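Side-chain contacts in aspartate semialdehyde dehydrogenase (Francisella tularensis subsp. tularensis, PDB 4WOJ), which probably catalyses the NADPH-dependent reductive dephosphorylation of L-aspartyl-4-phosphate to L-aspartate-semialdehyde, a step in the biosynthesis of lysine, methionine and threonine: residues G17-V22 and W355-P360; K31-I36 and T51-Q56. All coordinates share one frame; numbering follows the deposited sequence.

Interaction 1 (G17-V22 and W355-P360)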
loop_
_atom_site.group_PDB
_atom_site.type_symbol
_atom_site.label_atom_id
_atom_site.label_comp_id
_atom_site.label_asym_id
_atom_site.label_seq_id
_atom_site.Cartn_x
_atom_site.Cartn_y
_atom_site.Cartn_z
ATOM N N GLY B 17 -9.676 25.500 4.457
ATOM C CA GLY B 17 -9.142 24.267 3.888
ATOM C C GLY B 17 -9.843 23.010 4.384
ATOM O O GLY B 17 -10.909 23.067 5.002
ATOM N N MET B 18 -9.229 21.862 4.133
ATOM C CA MET B 18 -9.930 20.587 4.347
ATOM C C MET B 18 -10.024 20.229 5.807
ATOM O O MET B 18 -11.091 19.888 6.279
ATOM C CB MET B 18 -9.259 19.456 3.580
ATOM C CG MET B 18 -9.344 19.638 2.095
ATOM S SD MET B 18 -8.518 18.305 1.234
ATOM C CE MET B 18 -9.994 17.535 0.581
ATOM N N VAL B 19 -8.900 20.283 6.512
ATOM C CA VAL B 19 -8.878 19.955 7.934
ATOM C C VAL B 19 -9.853 20.919 8.596
ATOM O O VAL B 19 -10.703 20.525 9.408
ATOM C CB VAL B 19 -7.471 20.135 8.547
ATOM C CG1 VAL B 19 -7.502 19.919 10.064
ATOM C CG2 VAL B 19 -6.479 19.168 7.913
ATOM N N GLY B 20 -9.720 22.185 8.212
ATOM C CA GLY B 20 -10.538 23.287 8.742
ATOM C C GLY B 20 -12.038 23.157 8.505
ATOM O O GLY B 20 -12.819 23.468 9.392
ATOM N N SER B 21 -12.455 22.679 7.341
ATOM C CA SER B 21 -13.893 22.440 7.136
ATOM C C SER B 21 -14.363 21.268 7.961
ATOM O O SER B 21 -15.483 21.236 8.471
ATOM C CB SER B 21 -14.211 22.139 5.677
ATOM O OG SER B 21 -13.277 22.757 4.844
ATOM N N VAL B 22 -13.500 20.267 8.075
ATOM C CA VAL B 22 -13.878 19.080 8.800
ATOM C C VAL B 22 -14.003 19.443 10.285
ATOM O O VAL B 22 -14.901 18.969 10.976
ATOM C CB VAL B 22 -12.906 17.951 8.500
ATOM C CG1 VAL B 22 -13.149 16.774 9.440
ATOM C CG2 VAL B 22 -13.085 17.529 7.036
ATOM N N TRP B 355 -9.736 11.991 12.733
ATOM C CA TRP B 355 -8.806 11.558 13.811
ATOM C C TRP B 355 -7.352 11.893 13.460
ATOM O O TRP B 355 -6.539 12.254 14.324
ATOM C CB TRP B 355 -8.997 10.085 14.149
ATOM C CG TRP B 355 -9.998 9.873 15.240
ATOM C CD1 TRP B 355 -11.102 9.073 15.202
ATOM C CD2 TRP B 355 -9.995 10.489 16.517
ATOM N NE1 TRP B 355 -11.780 9.152 16.384
ATOM C CE2 TRP B 355 -11.113 10.008 17.216
ATOM C CE3 TRP B 355 -9.149 11.389 17.146
ATOM C CZ2 TRP B 355 -11.405 10.397 18.504
ATOM C CZ3 TRP B 355 -9.438 11.772 18.418
ATOM C CH2 TRP B 355 -10.557 11.284 19.092
ATOM N N GLY B 356 -7.047 11.806 12.180
ATOM C CA GLY B 356 -5.754 12.230 11.675
ATOM C C GLY B 356 -5.429 13.699 11.805
ATOM O O GLY B 356 -4.259 14.056 11.858
ATOM N N ALA B 357 -6.431 14.587 11.752
ATOM C CA ALA B 357 -6.094 16.013 11.790
ATOM C C ALA B 357 -6.991 16.838 12.693
ATOM O O ALA B 357 -6.541 17.361 13.694
ATOM C CB ALA B 357 -6.061 16.572 10.380
ATOM N N ALA B 358 -8.265 16.943 12.326
ATOM C CA ALA B 358 -9.227 17.821 12.995
ATOM C C ALA B 358 -9.642 17.427 14.383
ATOM O O ALA B 358 -9.749 18.292 15.262
ATOM C CB ALA B 358 -10.470 17.942 12.118
ATOM N N GLU B 359 -9.955 16.155 14.599
ATOM C CA GLU B 359 -10.664 15.735 15.817
ATOM C C GLU B 359 -9.878 15.986 17.101
ATOM O O GLU B 359 -10.449 16.433 18.099
ATOM C CB GLU B 359 -11.121 14.265 15.696
ATOM C CG GLU B 359 -12.154 13.747 16.720
ATOM C CD GLU B 359 -13.459 14.548 16.764
ATOM O OE1 GLU B 359 -13.685 15.403 15.882
ATOM O OE2 GLU B 359 -14.248 14.352 17.715
ATOM N N PRO B 360 -8.562 15.695 17.095
ATOM C CA PRO B 360 -7.804 15.884 18.315
ATOM C C PRO B 360 -7.772 17.330 18.761
ATOM O O PRO B 360 -7.718 17.637 19.978
ATOM C CB PRO B 360 -6.403 15.417 17.920
ATOM C CG PRO B 360 -6.646 14.464 16.792
ATOM C CD PRO B 360 -7.768 15.050 16.035
#

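Interaction 2 (K31-I36 and T51-Q56)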
loop_
_atom_site.group_PDB
_atom_site.type_symbol
_atom_site.label_atom_id
_atom_site.label_comp_id
_atom_site.label_asym_id
_atom_site.label_seq_id
_atom_site.Cartn_x
_atom_site.Cartn_y
_atom_site.Cartn_z
ATOM N N LYS B 31 -21.985 21.043 18.973
ATOM C CA LYS B 31 -22.367 22.293 19.680
ATOM C C LYS B 31 -21.157 22.901 20.398
ATOM O O LYS B 31 -21.286 23.482 21.475
ATOM C CB LYS B 31 -23.470 22.037 20.712
ATOM C CG LYS B 31 -24.615 21.152 20.264
ATOM C CD LYS B 31 -25.334 20.602 21.488
ATOM C CE LYS B 31 -26.827 20.399 21.268
ATOM N NZ LYS B 31 -27.514 21.717 21.301
ATOM N N ASP B 32 -19.984 22.774 19.796
ATOM C CA ASP B 32 -18.769 23.328 20.393
ATOM C C ASP B 32 -18.620 24.859 20.305
ATOM O O ASP B 32 -17.763 25.422 20.963
ATOM C CB ASP B 32 -17.538 22.639 19.821
ATOM C CG ASP B 32 -17.365 21.225 20.347
ATOM O OD1 ASP B 32 -17.818 20.900 21.469
ATOM O OD2 ASP B 32 -16.763 20.430 19.617
ATOM N N PHE B 33 -19.467 25.537 19.540
ATOM C CA PHE B 33 -19.514 27.016 19.605
ATOM C C PHE B 33 -20.315 27.567 20.791
ATOM O O PHE B 33 -20.207 28.740 21.116
ATOM C CB PHE B 33 -20.010 27.615 18.285
ATOM C CG PHE B 33 -19.059 27.393 17.141
ATOM C CD1 PHE B 33 -17.849 28.043 17.096
ATOM C CD2 PHE B 33 -19.363 26.503 16.131
ATOM C CE1 PHE B 33 -16.949 27.815 16.067
ATOM C CE2 PHE B 33 -18.475 26.274 15.094
ATOM C CZ PHE B 33 -17.259 26.934 15.058
ATOM N N ASP B 34 -21.085 26.715 21.460
ATOM C CA ASP B 34 -22.037 27.183 22.474
ATOM C C ASP B 34 -21.488 28.147 23.526
ATOM O O ASP B 34 -22.173 29.120 23.873
ATOM C CB ASP B 34 -22.786 26.023 23.139
ATOM C CG ASP B 34 -23.837 25.415 22.225
ATOM O OD1 ASP B 34 -23.773 25.633 21.006
ATOM O OD2 ASP B 34 -24.728 24.709 22.707
ATOM N N CYS B 35 -20.283 27.920 24.023
ATOM C CA CYS B 35 -19.815 28.709 25.182
ATOM C C CYS B 35 -18.525 29.453 24.944
ATOM O O CYS B 35 -17.678 29.559 25.829
ATOM C CB CYS B 35 -19.674 27.805 26.398
ATOM S SG CYS B 35 -21.236 27.024 26.801
ATOM N N ILE B 36 -18.399 29.989 23.744
ATOM C CA ILE B 36 -17.222 30.713 23.340
ATOM C C ILE B 36 -17.629 31.844 22.422
ATOM O O ILE B 36 -18.733 31.833 21.869
ATOM C CB ILE B 36 -16.268 29.779 22.571
ATOM C CG1 ILE B 36 -16.996 29.150 21.372
ATOM C CG2 ILE B 36 -15.732 28.676 23.477
ATOM C CD1 ILE B 36 -16.059 28.603 20.328
ATOM N N THR B 51 -19.829 33.797 4.072
ATOM C CA THR B 51 -21.088 33.076 3.922
ATOM C C THR B 51 -21.084 31.865 4.848
ATOM O O THR B 51 -20.031 31.441 5.364
ATOM C CB THR B 51 -21.369 32.657 2.466
ATOM O OG1 THR B 51 -20.130 32.443 1.773
ATOM C CG2 THR B 51 -22.197 33.752 1.752
ATOM N N GLY B 52 -22.262 31.294 5.047
ATOM C CA GLY B 52 -22.394 30.169 5.963
ATOM C C GLY B 52 -22.536 30.632 7.407
ATOM O O GLY B 52 -22.672 31.830 7.703
ATOM N N PHE B 53 -22.468 29.683 8.321
ATOM C CA PHE B 53 -22.764 29.980 9.704
ATOM C C PHE B 53 -21.807 31.019 10.305
ATOM O O PHE B 53 -22.222 31.800 11.162
ATOM C CB PHE B 53 -22.771 28.708 10.546
ATOM C CG PHE B 53 -21.411 28.249 10.938
ATOM C CD1 PHE B 53 -20.632 27.550 10.038
ATOM C CD2 PHE B 53 -20.901 28.520 12.196
ATOM C CE1 PHE B 53 -19.368 27.120 10.372
ATOM C CE2 PHE B 53 -19.637 28.091 12.545
ATOM C CZ PHE B 53 -18.875 27.385 11.630
ATOM N N MET B 54 -20.549 31.026 9.859
ATOM C CA MET B 54 -19.547 31.986 10.355
ATOM C C MET B 54 -20.081 33.404 10.339
ATOM O O MET B 54 -19.641 34.244 11.120
ATOM C CB MET B 54 -18.292 31.975 9.496
ATOM C CG MET B 54 -17.293 30.878 9.805
ATOM S SD MET B 54 -16.593 30.258 8.271
ATOM C CE MET B 54 -18.072 29.483 7.598
ATOM N N GLN B 55 -20.993 33.656 9.416
ATOM C CA GLN B 55 -21.739 34.916 9.354
ATOM C C GLN B 55 -22.175 35.482 10.716
ATOM O O GLN B 55 -22.074 36.701 10.958
ATOM C CB GLN B 55 -22.972 34.738 8.459
ATOM C CG GLN B 55 -23.993 35.843 8.609
ATOM C CD GLN B 55 -24.813 36.054 7.351
ATOM O OE1 GLN B 55 -24.975 35.145 6.524
ATOM N NE2 GLN B 55 -25.336 37.256 7.203
ATOM N N GLN B 56 -22.650 34.599 11.596
ATOM C CA GLN B 56 -23.232 35.015 12.883
ATOM C C GLN B 56 -22.205 35.535 13.899
ATOM O O GLN B 56 -22.562 36.064 14.947
ATOM C CB GLN B 56 -24.084 33.881 13.480
ATOM C CG GLN B 56 -23.352 32.900 14.382
ATOM C CD GLN B 56 -24.256 31.790 14.874
ATOM O OE1 GLN B 56 -24.227 30.688 14.370
ATOM N NE2 GLN B 56 -25.062 32.090 15.871
#

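Interaction 1 (G17-V22 and W355-P360)
Val19 and Ala358 sit where helix 18-30 and the C-terminal helix 354-369 draw close, their CA atoms 5.5 Å apart. The contact illustrates how a small residue lets one helix settle against another: the segment axes approach to 8.5 Å and cross at -47°. With CG1 anti to the backbone N (chi1 174°), Val19 brings both methyl branches to the CB of Ala357, CG2 at 3.6 Å and CG1 at 3.7 Å. The two branches thus straddle one methyl group, while CG1 also lies by the CB of Ala358. The CB of Ala358 lies 3.8 Å from the carbonyl O of Val19 and 4.0 Å from Val22 CG1, so it meets both residues, one turn apart. Val22 also packs on Leu354 of the C-terminal helix and on Leu199 of the second subunit, which places the contact near the dimer interface. The side chain of Ala357 lies about 6 Å from that of Cys141, predicted to form the acyl-thioester intermediate. No hydrogen bond crosses between the segments, so what holds them together here is van der Waals packing, mostly between methyl groups.

Interaction 2 (K31-I36 and T51-Q56)
Phe33 carries its ring carbon CG anti to its own carbonyl carbon (chi1 -66°), whereas Phe53 holds CG between the backbone N and the carbonyl carbon (chi1 81°), and these two settings send the rings toward each other although the backbones stay well apart. The nearest CA atoms of the two segments, those of Phe33 and Met54, are 10.5 Å apart, so the aromatic side chains alone bridge the distance. They meet through their outer atoms: CE2 and CZ of Phe33 lie against CE2 and CZ of Phe53, with Phe33 CZ 3.6 Å from Phe53 CE2. The side chains cross at about a right angle, but the ring planes are inclined by only 49° with centroids 5.2 Å apart, an oblique pairing. Each ring has further apolar company. Phe33 meets the ring of Tyr57 and packs on Met27, Pro38 and Phe40, while Phe53 rests on Met24 and Ile28, and Met54 CG lies 4.2 Å above the plane of the Phe53 ring, toward its rim. Both rings spring from turns: a Schellman motif at Lys31 ends helix 18-30 and leads into a type I turn from Lys31 to Asp34 that includes Phe33, and Phe53 belongs to a short 3-10 segment. Through this pair, the turn joining helix 18-30 to strand 36-42 meets the loop that follows the strand. The cluster packs against helix 18-30 and strand 36-42 of the NAD-binding domain, where a helix leads into the next parallel strand as in the Rossmann fold.

Overall arrangement
The two contacts show helix 18-30 being used at both ends. Interaction 1 engages its first turn, and the 31-36 segment of interaction 2 follows its last residue, leaving the centres about 17 Å apart and the nearest atoms about 7 Å apart, without touching. Along the chain, interaction 2 is nested inside the loop that interaction 1 closes: its segments flank strand 36-42 of the parallel sheet, whereas residues 355-360 return from more than 300 residues later. Interaction 2 is therefore local to the nucleotide-binding domain, while interaction 1 brings the C-terminal helix back onto it. Arg362 of that helix pairs with Asp32 beside interaction 2 and with Glu359, which also pairs with Arg26 of helix 18-30.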